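Local coordinates for DUF4276 family protein (Pyrococcus horikoshii, PDB 2P62) that is of unknown function but probably pairs with a second copy of itself in a two-fold symmetric dimer, at the interface of chains A and B. Coordinates in Å, arbitrary orientation; residue numbers count along the deposited sequence, not the author numbering. Chains: chain A/B, Hypothetical protein PH0156.

The interface of chains A and B. Residues chain A 191, 194-195, 199, 204; chain B 191, 194-195, 199, 201.
A:His191 and B:Ser194 meet across the two-fold axis, the CB methylene of the serine lying over the face of the imidazole, and A:Ser194 and B:His191 form the twin. Each pair joins helix 186-196 of one chain to the same helix of the other. The contact with the ring face is CH-pi: B:Ser194 CB sits over the centre of the A:His191 ring, 3.4 Å from its centroid. In A:His191 the ring carbon CG stands anti to the carbonyl carbon (chi1 -74°), which sends the imidazole across to the partner helix. The symmetry stops at the ring atoms, for the imidazoles are modelled about half a turn apart, a choice that 2.5 Å data may not settle. As built, B:His191 ND1 lies at the edge of the A:His191 ring, in its plane, 3.2 Å from CD2.

Apolar contacts flank the rings: A:Ile195 CG1 lies 3.9 Å from B:His191 CB, and the side chains run past each other in opposite directions. An alanine in place of A:His191 would probably open a gap beneath B:Ser194 CB and leave the edge of the B:His191 ring without its neighbour. An interchain disulfide at Cys203, seen in a structure of this protein, suggests that the chains can pair, though this patch alone does not prove it.

Here the polar link runs through water, 2.7 Å from B:His191 NE2 (158° at the hydrogen) and 2.6 Å from the backbone carbonyl O of A:Tyr199.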
ATOM      1  N   HIS A 191      -4.252  -3.554 -12.513  1.00 27.54           N
ATOM      2  CA  HIS A 191      -5.442  -2.902 -12.000  1.00 28.11           C
ATOM      3  C   HIS A 191      -6.717  -3.529 -12.539  1.00 29.81           C
ATOM      4  O   HIS A 191      -7.759  -3.464 -11.891  1.00 30.25           O
ATOM      5  CB  HIS A 191      -5.405  -1.408 -12.303  1.00 26.03           C
ATOM      6  CG  HIS A 191      -4.446  -0.659 -11.439  1.00 23.93           C
ATOM      7  ND1 HIS A 191      -3.193  -0.282 -11.870  1.00 20.78           N
ATOM      8  CD2 HIS A 191      -4.527  -0.288 -10.140  1.00 23.03           C
ATOM      9  CE1 HIS A 191      -2.542   0.289 -10.873  1.00 21.68           C
ATOM     10  NE2 HIS A 191      -3.329   0.297  -9.811  1.00 22.98           N
ATOM     11  N   SER A 194      -7.397  -6.350 -10.319  1.00 30.95           N
ATOM     12  CA  SER A 194      -8.033  -5.975  -9.057  1.00 31.80           C
ATOM     13  C   SER A 194      -9.553  -5.978  -9.222  1.00 32.54           C
ATOM     14  O   SER A 194     -10.299  -6.395  -8.330  1.00 31.11           O
ATOM     15  CB  SER A 194      -7.589  -4.578  -8.609  1.00 31.94           C
ATOM     16  OG  SER A 194      -6.211  -4.523  -8.319  1.00 32.09           O
ATOM     17  N   ILE A 195      -9.999  -5.493 -10.373  1.00 31.87           N
ATOM     18  CA  ILE A 195     -11.415  -5.430 -10.686  1.00 31.78           C
ATOM     19  C   ILE A 195     -11.961  -6.826 -10.953  1.00 33.18           C
ATOM     20  O   ILE A 195     -13.040  -7.182 -10.474  1.00 34.83           O
ATOM     21  CB  ILE A 195     -11.645  -4.555 -11.920  1.00 30.42           C
ATOM     22  CG1 ILE A 195     -11.169  -3.129 -11.623  1.00 27.04           C
ATOM     23  CG2 ILE A 195     -13.104  -4.617 -12.336  1.00 29.11           C
ATOM     24  CD1 ILE A 195     -11.177  -2.202 -12.832  1.00 26.24           C
ATOM     25  N   TYR A 199     -10.978  -6.963  -5.808  1.00 29.26           N
ATOM     26  CA  TYR A 199     -10.034  -6.668  -4.734  1.00 25.98           C
ATOM     27  C   TYR A 199     -10.379  -5.328  -4.121  1.00 25.70           C
ATOM     28  O   TYR A 199     -10.406  -4.319  -4.815  1.00 22.68           O
ATOM     29  CB  TYR A 199      -8.613  -6.599  -5.270  1.00 25.43           C
ATOM     30  CG  TYR A 199      -7.586  -6.341  -4.196  1.00 24.31           C
ATOM     31  CD1 TYR A 199      -7.407  -7.244  -3.146  1.00 24.30           C
ATOM     32  CD2 TYR A 199      -6.788  -5.200  -4.226  1.00 21.30           C
ATOM     33  CE1 TYR A 199      -6.457  -7.016  -2.156  1.00 23.82           C
ATOM     34  CE2 TYR A 199      -5.841  -4.963  -3.244  1.00 21.56           C
ATOM     35  CZ  TYR A 199      -5.679  -5.872  -2.214  1.00 24.30           C
ATOM     36  OH  TYR A 199      -4.738  -5.643  -1.237  1.00 29.56           O
ATOM     37  N   LEU A 204      -1.680  -3.259  -4.244  1.00 23.41           N
ATOM     38  CA  LEU A 204      -1.631  -4.353  -5.192  1.00 24.50           C
ATOM     39  C   LEU A 204      -0.813  -5.494  -4.591  1.00 25.81           C
ATOM     40  O   LEU A 204      -1.072  -6.665  -4.866  1.00 26.85           O
ATOM     41  CB  LEU A 204      -0.995  -3.879  -6.499  1.00 23.93           C
ATOM     42  CG  LEU A 204      -1.792  -2.850  -7.304  1.00 22.29           C
ATOM     43  CD1 LEU A 204      -0.933  -2.357  -8.448  1.00 23.20           C
ATOM     44  CD2 LEU A 204      -3.098  -3.462  -7.821  1.00 18.49           C
TER
ATOM     45  N   HIS B 191      -9.530   1.863  -9.637  1.00 25.50           N
ATOM     46  CA  HIS B 191      -8.506   1.157 -10.396  1.00 26.83           C
ATOM     47  C   HIS B 191      -8.413   1.639 -11.845  1.00 27.51           C
ATOM     48  O   HIS B 191      -7.366   1.518 -12.484  1.00 28.59           O
ATOM     49  CB  HIS B 191      -8.715  -0.353 -10.295  1.00 26.17           C
ATOM     50  CG  HIS B 191      -8.395  -0.894  -8.932  1.00 28.44           C
ATOM     51  ND1 HIS B 191      -7.114  -0.903  -8.418  1.00 28.14           N
ATOM     52  CD2 HIS B 191      -9.194  -1.379  -7.955  1.00 26.50           C
ATOM     53  CE1 HIS B 191      -7.141  -1.370  -7.183  1.00 27.41           C
ATOM     54  NE2 HIS B 191      -8.390  -1.666  -6.876  1.00 26.53           N
ATOM     55  N   SER B 194      -6.244   4.737 -11.868  1.00 29.82           N
ATOM     56  CA  SER B 194      -4.822   4.392 -11.832  1.00 30.86           C
ATOM     57  C   SER B 194      -4.278   4.292 -13.248  1.00 31.41           C
ATOM     58  O   SER B 194      -3.203   4.807 -13.560  1.00 29.58           O
ATOM     59  CB  SER B 194      -4.613   3.054 -11.120  1.00 31.25           C
ATOM     60  OG  SER B 194      -5.073   3.108  -9.777  1.00 35.07           O
ATOM     61  N   ILE B 195      -5.032   3.612 -14.103  1.00 31.88           N
ATOM     62  CA  ILE B 195      -4.637   3.448 -15.490  1.00 32.29           C
ATOM     63  C   ILE B 195      -4.704   4.793 -16.208  1.00 32.69           C
ATOM     64  O   ILE B 195      -3.784   5.153 -16.937  1.00 33.80           O
ATOM     65  CB  ILE B 195      -5.554   2.438 -16.203  1.00 32.91           C
ATOM     66  CG1 ILE B 195      -5.577   1.125 -15.409  1.00 32.68           C
ATOM     67  CG2 ILE B 195      -5.058   2.201 -17.621  1.00 30.59           C
ATOM     68  CD1 ILE B 195      -6.513   0.068 -15.952  1.00 31.91           C
ATOM     69  N   TYR B 199      -0.651   5.586 -13.130  1.00 32.40           N
ATOM     70  CA  TYR B 199      -0.106   5.409 -11.787  1.00 30.45           C
ATOM     71  C   TYR B 199       0.680   4.106 -11.686  1.00 29.34           C
ATOM     72  O   TYR B 199       0.149   3.042 -11.977  1.00 29.60           O
ATOM     73  CB  TYR B 199      -1.238   5.396 -10.763  1.00 29.01           C
ATOM     74  CG  TYR B 199      -0.762   5.303  -9.335  1.00 27.70           C
ATOM     75  CD1 TYR B 199       0.029   6.315  -8.781  1.00 24.41           C
ATOM     76  CD2 TYR B 199      -1.097   4.202  -8.537  1.00 26.85           C
ATOM     77  CE1 TYR B 199       0.475   6.237  -7.466  1.00 25.48           C
ATOM     78  CE2 TYR B 199      -0.655   4.106  -7.220  1.00 26.69           C
ATOM     79  CZ  TYR B 199       0.133   5.130  -6.687  1.00 27.83           C
ATOM     80  OH  TYR B 199       0.582   5.043  -5.385  1.00 26.01           O
ATOM     81  N   GLY B 201       2.364   3.211  -8.757  1.00 29.19           N
ATOM     82  CA  GLY B 201       2.555   2.870  -7.360  1.00 27.54           C
ATOM     83  C   GLY B 201       1.820   1.614  -6.939  1.00 28.93           C
ATOM     84  O   GLY B 201       0.951   1.105  -7.651  1.00 29.92           O
TER
HETATM   85  O   HOH W   1      -9.210  -2.049  -4.307  1.00 29.48           O